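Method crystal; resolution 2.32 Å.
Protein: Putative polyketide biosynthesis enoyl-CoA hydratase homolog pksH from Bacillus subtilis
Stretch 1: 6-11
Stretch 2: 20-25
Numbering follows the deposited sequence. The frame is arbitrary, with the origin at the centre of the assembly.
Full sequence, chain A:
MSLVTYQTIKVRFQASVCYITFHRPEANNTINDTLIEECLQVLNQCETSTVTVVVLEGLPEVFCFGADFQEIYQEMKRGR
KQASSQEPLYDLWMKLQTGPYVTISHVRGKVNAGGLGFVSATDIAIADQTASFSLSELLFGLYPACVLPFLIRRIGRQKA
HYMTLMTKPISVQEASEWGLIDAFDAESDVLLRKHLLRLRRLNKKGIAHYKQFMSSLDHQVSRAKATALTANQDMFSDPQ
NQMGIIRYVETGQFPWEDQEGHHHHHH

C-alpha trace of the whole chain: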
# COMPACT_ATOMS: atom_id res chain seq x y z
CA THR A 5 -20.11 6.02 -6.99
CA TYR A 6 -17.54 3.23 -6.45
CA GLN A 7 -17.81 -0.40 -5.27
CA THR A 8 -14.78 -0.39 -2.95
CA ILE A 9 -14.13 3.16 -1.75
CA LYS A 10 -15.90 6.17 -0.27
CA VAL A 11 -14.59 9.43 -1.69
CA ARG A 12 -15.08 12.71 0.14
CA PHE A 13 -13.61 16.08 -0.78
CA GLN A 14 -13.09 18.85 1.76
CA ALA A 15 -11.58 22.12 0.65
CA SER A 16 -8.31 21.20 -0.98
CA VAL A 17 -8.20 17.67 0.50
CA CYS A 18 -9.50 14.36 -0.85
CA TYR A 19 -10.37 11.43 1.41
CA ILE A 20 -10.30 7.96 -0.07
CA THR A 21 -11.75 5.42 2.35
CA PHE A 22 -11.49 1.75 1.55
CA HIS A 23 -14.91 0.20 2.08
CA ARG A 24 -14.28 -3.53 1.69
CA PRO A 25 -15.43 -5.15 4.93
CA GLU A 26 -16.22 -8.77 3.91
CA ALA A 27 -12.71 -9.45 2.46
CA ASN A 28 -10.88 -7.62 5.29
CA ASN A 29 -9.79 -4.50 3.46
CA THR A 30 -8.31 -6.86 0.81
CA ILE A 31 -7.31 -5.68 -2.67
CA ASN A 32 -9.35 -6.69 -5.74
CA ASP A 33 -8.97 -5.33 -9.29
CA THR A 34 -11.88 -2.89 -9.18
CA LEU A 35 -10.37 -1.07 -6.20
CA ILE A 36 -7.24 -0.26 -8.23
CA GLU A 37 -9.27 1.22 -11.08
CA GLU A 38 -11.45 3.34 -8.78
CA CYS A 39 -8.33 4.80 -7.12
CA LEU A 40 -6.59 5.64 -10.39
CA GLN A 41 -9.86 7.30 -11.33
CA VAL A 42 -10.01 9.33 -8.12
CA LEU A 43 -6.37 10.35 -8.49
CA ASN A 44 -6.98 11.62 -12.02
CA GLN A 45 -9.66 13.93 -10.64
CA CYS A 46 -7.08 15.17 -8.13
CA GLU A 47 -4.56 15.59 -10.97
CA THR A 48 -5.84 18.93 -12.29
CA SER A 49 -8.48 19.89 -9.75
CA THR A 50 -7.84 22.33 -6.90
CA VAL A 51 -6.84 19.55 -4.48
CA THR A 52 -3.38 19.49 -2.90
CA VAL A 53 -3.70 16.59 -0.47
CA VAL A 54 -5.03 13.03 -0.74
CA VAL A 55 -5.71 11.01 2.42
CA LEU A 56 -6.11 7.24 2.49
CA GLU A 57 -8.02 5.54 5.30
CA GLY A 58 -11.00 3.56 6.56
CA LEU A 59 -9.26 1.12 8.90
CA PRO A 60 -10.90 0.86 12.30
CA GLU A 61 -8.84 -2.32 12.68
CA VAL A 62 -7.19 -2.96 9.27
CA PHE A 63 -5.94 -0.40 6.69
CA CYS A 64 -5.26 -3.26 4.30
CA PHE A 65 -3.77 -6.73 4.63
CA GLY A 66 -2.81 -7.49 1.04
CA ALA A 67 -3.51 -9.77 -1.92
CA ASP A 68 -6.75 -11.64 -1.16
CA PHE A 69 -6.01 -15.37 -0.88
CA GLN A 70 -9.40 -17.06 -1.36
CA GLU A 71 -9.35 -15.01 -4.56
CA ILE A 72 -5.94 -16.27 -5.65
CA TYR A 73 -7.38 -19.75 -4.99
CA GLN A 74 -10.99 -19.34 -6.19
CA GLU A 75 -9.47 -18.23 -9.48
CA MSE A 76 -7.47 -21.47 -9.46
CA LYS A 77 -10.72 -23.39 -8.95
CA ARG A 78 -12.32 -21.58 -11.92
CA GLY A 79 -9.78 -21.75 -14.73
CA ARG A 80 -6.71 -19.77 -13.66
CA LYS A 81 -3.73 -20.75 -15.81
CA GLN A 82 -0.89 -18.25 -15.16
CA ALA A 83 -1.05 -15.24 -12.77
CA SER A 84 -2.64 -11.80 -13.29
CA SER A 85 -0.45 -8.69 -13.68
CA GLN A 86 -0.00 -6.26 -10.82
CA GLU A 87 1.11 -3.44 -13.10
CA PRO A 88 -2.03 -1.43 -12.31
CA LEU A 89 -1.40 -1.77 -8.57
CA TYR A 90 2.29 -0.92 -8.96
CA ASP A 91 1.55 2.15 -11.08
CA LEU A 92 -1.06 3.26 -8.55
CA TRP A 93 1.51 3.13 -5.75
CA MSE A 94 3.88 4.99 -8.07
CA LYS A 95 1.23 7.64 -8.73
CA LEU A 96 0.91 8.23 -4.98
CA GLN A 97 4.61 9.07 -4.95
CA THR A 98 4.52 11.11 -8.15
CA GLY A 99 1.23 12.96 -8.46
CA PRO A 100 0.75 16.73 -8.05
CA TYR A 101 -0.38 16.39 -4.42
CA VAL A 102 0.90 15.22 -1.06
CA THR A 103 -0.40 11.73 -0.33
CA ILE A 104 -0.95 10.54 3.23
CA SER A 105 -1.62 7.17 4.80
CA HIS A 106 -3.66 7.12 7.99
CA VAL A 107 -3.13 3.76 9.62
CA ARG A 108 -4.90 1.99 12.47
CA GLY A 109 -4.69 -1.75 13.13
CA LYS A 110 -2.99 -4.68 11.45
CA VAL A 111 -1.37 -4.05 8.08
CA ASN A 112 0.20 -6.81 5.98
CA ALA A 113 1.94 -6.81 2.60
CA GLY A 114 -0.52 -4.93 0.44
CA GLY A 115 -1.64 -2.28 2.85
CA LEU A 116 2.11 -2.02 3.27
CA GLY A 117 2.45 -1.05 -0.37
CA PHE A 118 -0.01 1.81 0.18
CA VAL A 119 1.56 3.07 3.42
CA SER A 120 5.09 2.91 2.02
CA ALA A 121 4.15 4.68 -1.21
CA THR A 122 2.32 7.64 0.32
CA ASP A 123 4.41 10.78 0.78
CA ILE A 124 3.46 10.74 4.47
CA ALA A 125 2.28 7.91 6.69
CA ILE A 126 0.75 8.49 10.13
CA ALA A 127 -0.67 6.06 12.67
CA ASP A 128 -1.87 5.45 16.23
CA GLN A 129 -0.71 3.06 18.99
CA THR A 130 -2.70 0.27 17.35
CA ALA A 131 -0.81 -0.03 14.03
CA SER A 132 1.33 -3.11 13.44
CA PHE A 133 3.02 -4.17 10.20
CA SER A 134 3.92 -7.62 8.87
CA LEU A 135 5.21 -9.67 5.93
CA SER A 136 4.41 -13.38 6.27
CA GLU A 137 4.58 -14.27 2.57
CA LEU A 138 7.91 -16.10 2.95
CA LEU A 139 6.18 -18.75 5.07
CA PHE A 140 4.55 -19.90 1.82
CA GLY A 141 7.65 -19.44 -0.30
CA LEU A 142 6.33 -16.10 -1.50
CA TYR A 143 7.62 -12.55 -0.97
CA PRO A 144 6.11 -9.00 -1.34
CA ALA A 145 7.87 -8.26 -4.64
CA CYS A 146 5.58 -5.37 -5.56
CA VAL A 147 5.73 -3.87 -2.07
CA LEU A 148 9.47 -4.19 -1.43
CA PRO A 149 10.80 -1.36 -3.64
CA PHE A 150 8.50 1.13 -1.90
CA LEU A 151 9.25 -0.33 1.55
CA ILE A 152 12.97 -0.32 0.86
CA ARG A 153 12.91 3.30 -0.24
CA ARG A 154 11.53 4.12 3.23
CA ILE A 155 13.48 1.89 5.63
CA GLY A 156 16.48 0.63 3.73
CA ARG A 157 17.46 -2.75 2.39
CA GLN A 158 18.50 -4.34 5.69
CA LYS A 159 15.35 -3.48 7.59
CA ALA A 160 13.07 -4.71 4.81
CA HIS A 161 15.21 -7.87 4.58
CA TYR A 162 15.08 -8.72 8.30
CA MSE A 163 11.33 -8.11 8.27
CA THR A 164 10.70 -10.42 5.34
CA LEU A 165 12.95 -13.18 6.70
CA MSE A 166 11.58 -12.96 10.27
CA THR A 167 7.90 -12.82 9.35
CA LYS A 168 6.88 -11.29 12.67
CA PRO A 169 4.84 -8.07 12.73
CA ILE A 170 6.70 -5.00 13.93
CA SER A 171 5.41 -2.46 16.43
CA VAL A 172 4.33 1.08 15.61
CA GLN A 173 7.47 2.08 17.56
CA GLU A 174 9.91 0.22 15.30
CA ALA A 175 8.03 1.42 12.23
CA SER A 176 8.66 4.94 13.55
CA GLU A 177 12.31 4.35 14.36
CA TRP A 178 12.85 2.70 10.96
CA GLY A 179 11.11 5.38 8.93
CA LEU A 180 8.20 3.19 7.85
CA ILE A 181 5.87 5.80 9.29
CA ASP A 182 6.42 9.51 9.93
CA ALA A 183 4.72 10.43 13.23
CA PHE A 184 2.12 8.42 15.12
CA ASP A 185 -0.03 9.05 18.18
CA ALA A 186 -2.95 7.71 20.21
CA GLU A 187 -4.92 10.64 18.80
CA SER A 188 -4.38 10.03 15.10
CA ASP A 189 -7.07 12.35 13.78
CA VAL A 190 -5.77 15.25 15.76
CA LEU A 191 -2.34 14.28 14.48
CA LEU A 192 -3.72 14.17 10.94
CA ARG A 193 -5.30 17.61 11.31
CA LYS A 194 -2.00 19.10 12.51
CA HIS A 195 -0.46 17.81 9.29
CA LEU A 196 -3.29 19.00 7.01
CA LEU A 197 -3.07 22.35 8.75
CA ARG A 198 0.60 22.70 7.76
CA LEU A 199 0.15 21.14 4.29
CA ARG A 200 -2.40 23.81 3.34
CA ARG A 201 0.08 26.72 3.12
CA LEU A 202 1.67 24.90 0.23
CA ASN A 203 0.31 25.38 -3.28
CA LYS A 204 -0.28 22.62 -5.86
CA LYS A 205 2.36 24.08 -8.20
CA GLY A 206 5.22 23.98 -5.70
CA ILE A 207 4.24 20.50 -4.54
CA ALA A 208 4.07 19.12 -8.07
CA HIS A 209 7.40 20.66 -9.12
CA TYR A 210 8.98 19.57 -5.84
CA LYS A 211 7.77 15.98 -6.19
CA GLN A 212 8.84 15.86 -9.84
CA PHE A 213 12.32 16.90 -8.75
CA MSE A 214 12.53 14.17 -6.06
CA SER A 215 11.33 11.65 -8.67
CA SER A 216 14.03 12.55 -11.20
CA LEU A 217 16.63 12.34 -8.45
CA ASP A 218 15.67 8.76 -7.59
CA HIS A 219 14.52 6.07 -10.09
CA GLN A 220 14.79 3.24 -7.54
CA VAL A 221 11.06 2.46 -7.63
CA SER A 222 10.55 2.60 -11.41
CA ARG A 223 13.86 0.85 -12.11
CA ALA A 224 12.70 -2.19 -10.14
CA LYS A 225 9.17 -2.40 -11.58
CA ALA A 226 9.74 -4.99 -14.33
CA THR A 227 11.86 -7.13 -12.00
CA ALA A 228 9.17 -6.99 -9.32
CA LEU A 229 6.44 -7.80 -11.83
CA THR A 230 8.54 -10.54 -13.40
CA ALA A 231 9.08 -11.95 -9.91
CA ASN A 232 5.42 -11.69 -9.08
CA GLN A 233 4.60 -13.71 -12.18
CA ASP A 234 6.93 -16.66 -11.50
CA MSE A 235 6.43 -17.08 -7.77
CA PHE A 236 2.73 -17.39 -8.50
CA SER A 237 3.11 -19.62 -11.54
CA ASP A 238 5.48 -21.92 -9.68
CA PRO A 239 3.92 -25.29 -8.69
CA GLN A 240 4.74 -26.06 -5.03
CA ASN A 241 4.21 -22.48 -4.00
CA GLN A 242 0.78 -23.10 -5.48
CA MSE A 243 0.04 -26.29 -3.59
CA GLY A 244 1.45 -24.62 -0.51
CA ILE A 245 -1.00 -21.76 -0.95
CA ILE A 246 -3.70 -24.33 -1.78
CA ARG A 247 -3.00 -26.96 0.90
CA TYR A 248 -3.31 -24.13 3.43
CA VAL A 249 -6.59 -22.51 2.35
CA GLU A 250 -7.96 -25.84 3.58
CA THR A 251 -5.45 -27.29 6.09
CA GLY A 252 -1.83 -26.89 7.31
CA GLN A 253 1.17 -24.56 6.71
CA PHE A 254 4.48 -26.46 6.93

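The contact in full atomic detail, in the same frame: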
# COMPACT_ATOMS: atom_id res chain seq x y z
N TYR A 6 -18.52 4.17 -7.00
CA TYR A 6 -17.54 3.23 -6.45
C TYR A 6 -18.03 2.02 -5.65
O TYR A 6 -18.88 2.15 -4.76
CB TYR A 6 -16.51 3.99 -5.60
CG TYR A 6 -15.99 5.23 -6.29
CD1 TYR A 6 -16.14 6.50 -5.72
CD2 TYR A 6 -15.40 5.15 -7.56
CE1 TYR A 6 -15.72 7.65 -6.39
CE2 TYR A 6 -14.97 6.30 -8.24
CZ TYR A 6 -15.14 7.55 -7.65
OH TYR A 6 -14.76 8.70 -8.31
N GLN A 7 -17.47 0.85 -5.95
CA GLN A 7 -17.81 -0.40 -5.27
C GLN A 7 -16.91 -0.66 -4.06
O GLN A 7 -17.30 -1.37 -3.14
CB GLN A 7 -17.67 -1.60 -6.21
CG GLN A 7 -18.86 -1.94 -7.08
CD GLN A 7 -18.90 -3.44 -7.39
OE1 GLN A 7 -17.87 -4.06 -7.65
NE2 GLN A 7 -20.10 -4.02 -7.36
N THR A 8 -15.70 -0.11 -4.05
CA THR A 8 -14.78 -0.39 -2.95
C THR A 8 -14.32 0.77 -2.08
O THR A 8 -13.74 0.57 -1.02
CB THR A 8 -13.52 -1.09 -3.48
OG1 THR A 8 -12.85 -0.23 -4.42
CG2 THR A 8 -13.89 -2.40 -4.17
N ILE A 9 -14.56 2.00 -2.53
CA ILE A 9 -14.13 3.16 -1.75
C ILE A 9 -15.17 4.25 -1.59
O ILE A 9 -16.09 4.37 -2.40
CB ILE A 9 -12.88 3.81 -2.38
CG1 ILE A 9 -13.17 4.20 -3.83
CG2 ILE A 9 -11.69 2.87 -2.28
CD1 ILE A 9 -12.06 4.96 -4.51
N LYS A 10 -15.01 5.04 -0.54
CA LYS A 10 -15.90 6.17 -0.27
C LYS A 10 -15.05 7.42 -0.46
O LYS A 10 -14.12 7.66 0.31
CB LYS A 10 -16.41 6.15 1.17
CG LYS A 10 -16.72 4.79 1.77
CD LYS A 10 -17.29 4.97 3.18
CE LYS A 10 -17.03 3.75 4.06
NZ LYS A 10 -17.70 2.50 3.60
N VAL A 11 -15.36 8.21 -1.47
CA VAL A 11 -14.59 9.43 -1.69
C VAL A 11 -15.31 10.60 -1.04
O VAL A 11 -16.54 10.66 -0.99
CB VAL A 11 -14.38 9.69 -3.20
CG1 VAL A 11 -13.46 10.89 -3.40
CG2 VAL A 11 -13.79 8.45 -3.85
N ILE A 20 -9.98 9.21 0.57
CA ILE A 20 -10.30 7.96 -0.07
C ILE A 20 -10.37 6.96 1.07
O ILE A 20 -9.38 6.75 1.76
CB ILE A 20 -9.20 7.51 -1.03
CG1 ILE A 20 -9.16 8.42 -2.26
CG2 ILE A 20 -9.44 6.06 -1.43
CD1 ILE A 20 -8.03 8.10 -3.21
N THR A 21 -11.55 6.39 1.28
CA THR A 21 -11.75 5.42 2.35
C THR A 21 -12.10 4.08 1.76
O THR A 21 -13.08 3.94 1.03
CB THR A 21 -12.89 5.86 3.29
OG1 THR A 21 -12.56 7.11 3.91
CG2 THR A 21 -13.10 4.83 4.37
N PHE A 22 -11.27 3.09 2.07
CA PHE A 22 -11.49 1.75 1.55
C PHE A 22 -12.64 1.08 2.29
O PHE A 22 -12.56 0.81 3.49
CB PHE A 22 -10.21 0.92 1.70
CG PHE A 22 -9.03 1.53 1.01
CD1 PHE A 22 -9.06 1.77 -0.36
CD2 PHE A 22 -7.88 1.86 1.72
CE1 PHE A 22 -7.98 2.32 -1.01
CE2 PHE A 22 -6.78 2.41 1.07
CZ PHE A 22 -6.83 2.65 -0.30
N HIS A 23 -13.71 0.82 1.55
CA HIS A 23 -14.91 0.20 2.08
C HIS A 23 -15.03 -1.23 1.55
O HIS A 23 -15.79 -1.49 0.62
CB HIS A 23 -16.12 1.04 1.69
N ARG A 24 -14.27 -2.14 2.13
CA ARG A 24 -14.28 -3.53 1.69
C ARG A 24 -14.24 -4.42 2.93
O ARG A 24 -13.25 -5.10 3.17
CB ARG A 24 -13.06 -3.78 0.81
N PRO A 25 -15.33 -4.42 3.68
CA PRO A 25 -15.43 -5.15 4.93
C PRO A 25 -15.53 -6.69 4.97
O PRO A 25 -15.09 -7.30 5.96
CB PRO A 25 -16.56 -4.56 5.76

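Two strand segments, Ile9 to Val11 and Ile20 to Phe22, each part of a longer strand, run antiparallel here, their axes 159° apart in direction and 4.5 Å apart at closest approach. The contact is held first by backbone, and its polar accounting is simple: three amide-to-carbonyl hydrogen bonds, none of which uses a side chain.

Lys10 and Thr21 form the hydrogen-bonded pair of the ladder and satisfy each other in both directions. Lys10 N donates to Thr21 O at 2.7 Å, and Thr21 N donates to Lys10 O at 3.0 Å, with N-H...O angles of 159° and 151°. The third bond lies just beyond the strands: His23 N donates to Thr8 O at 2.6 Å, so the pairing continues one residue before the first strand and one residue after the second. Thr8 O is thereby supplied with a donor. His23 O also lies 3.3 Å from Thr8 O, but two carbonyl oxygens cannot hydrogen-bond.

Between these bonds sits the non-hydrogen-bonded pair Ile9 and Phe22, whose CA atoms approach to 4.5 Å, against 5.0 Å between the CA atoms of Lys10 and Thr21. In such a pair the N-H and C=O groups of the paired residues do not point at each other, and the alpha carbons can draw together. Ile9 CA also comes within 3.1 Å of Thr21 O in a CA-H...O contact, so this carbonyl receives a weak C-H approach as well as the amide of Lys10.

The side chains alternate between the two faces of the sheet. Ile9, Val11, Ile20 and Phe22 share one face, and all four are apolar. Ile9, with chi1 in p and chi2 in t, places CG2 4.0 Å from Ile20 CG2 and only 3.4 Å from Phe22 CD1, meeting the Phe22 ring obliquely. One methyl thus touches both its direct partner and the diagonal neighbour. Ile9 and Ile20 are buried, and their beta-branched, wholly apolar side chains suit a strand position with no polar group to satisfy. Val11 shares the branching and the face, but Val11 CG2 comes no nearer than 4.9 Å to Ile20 CG1, so Val11 makes no close side-chain contact here.

Lys10 and Thr21 occupy the other face, which suits polar residues better. Lys10 is exposed, which suits a charged residue, and its aliphatic carbons pack on Thr21: Lys10 CE lies 4.1 Å from Thr21 CG2. Thr21 offers beta branching and a methyl for that packing while keeping a hydroxyl. Thr8, where the first strand has not yet begun, contributes its carbonyl across the contact, while its OG1 is hydrogen-bonded elsewhere in the structure.

His23 points CA-to-CB toward the first stretch, but its imidazole is not modelled, so its secure contribution is the main-chain amide. In all, 413 Å² is buried between the stretches. The rule is plain: main-chain bonds set the register, and alternation sorts apolar from polar.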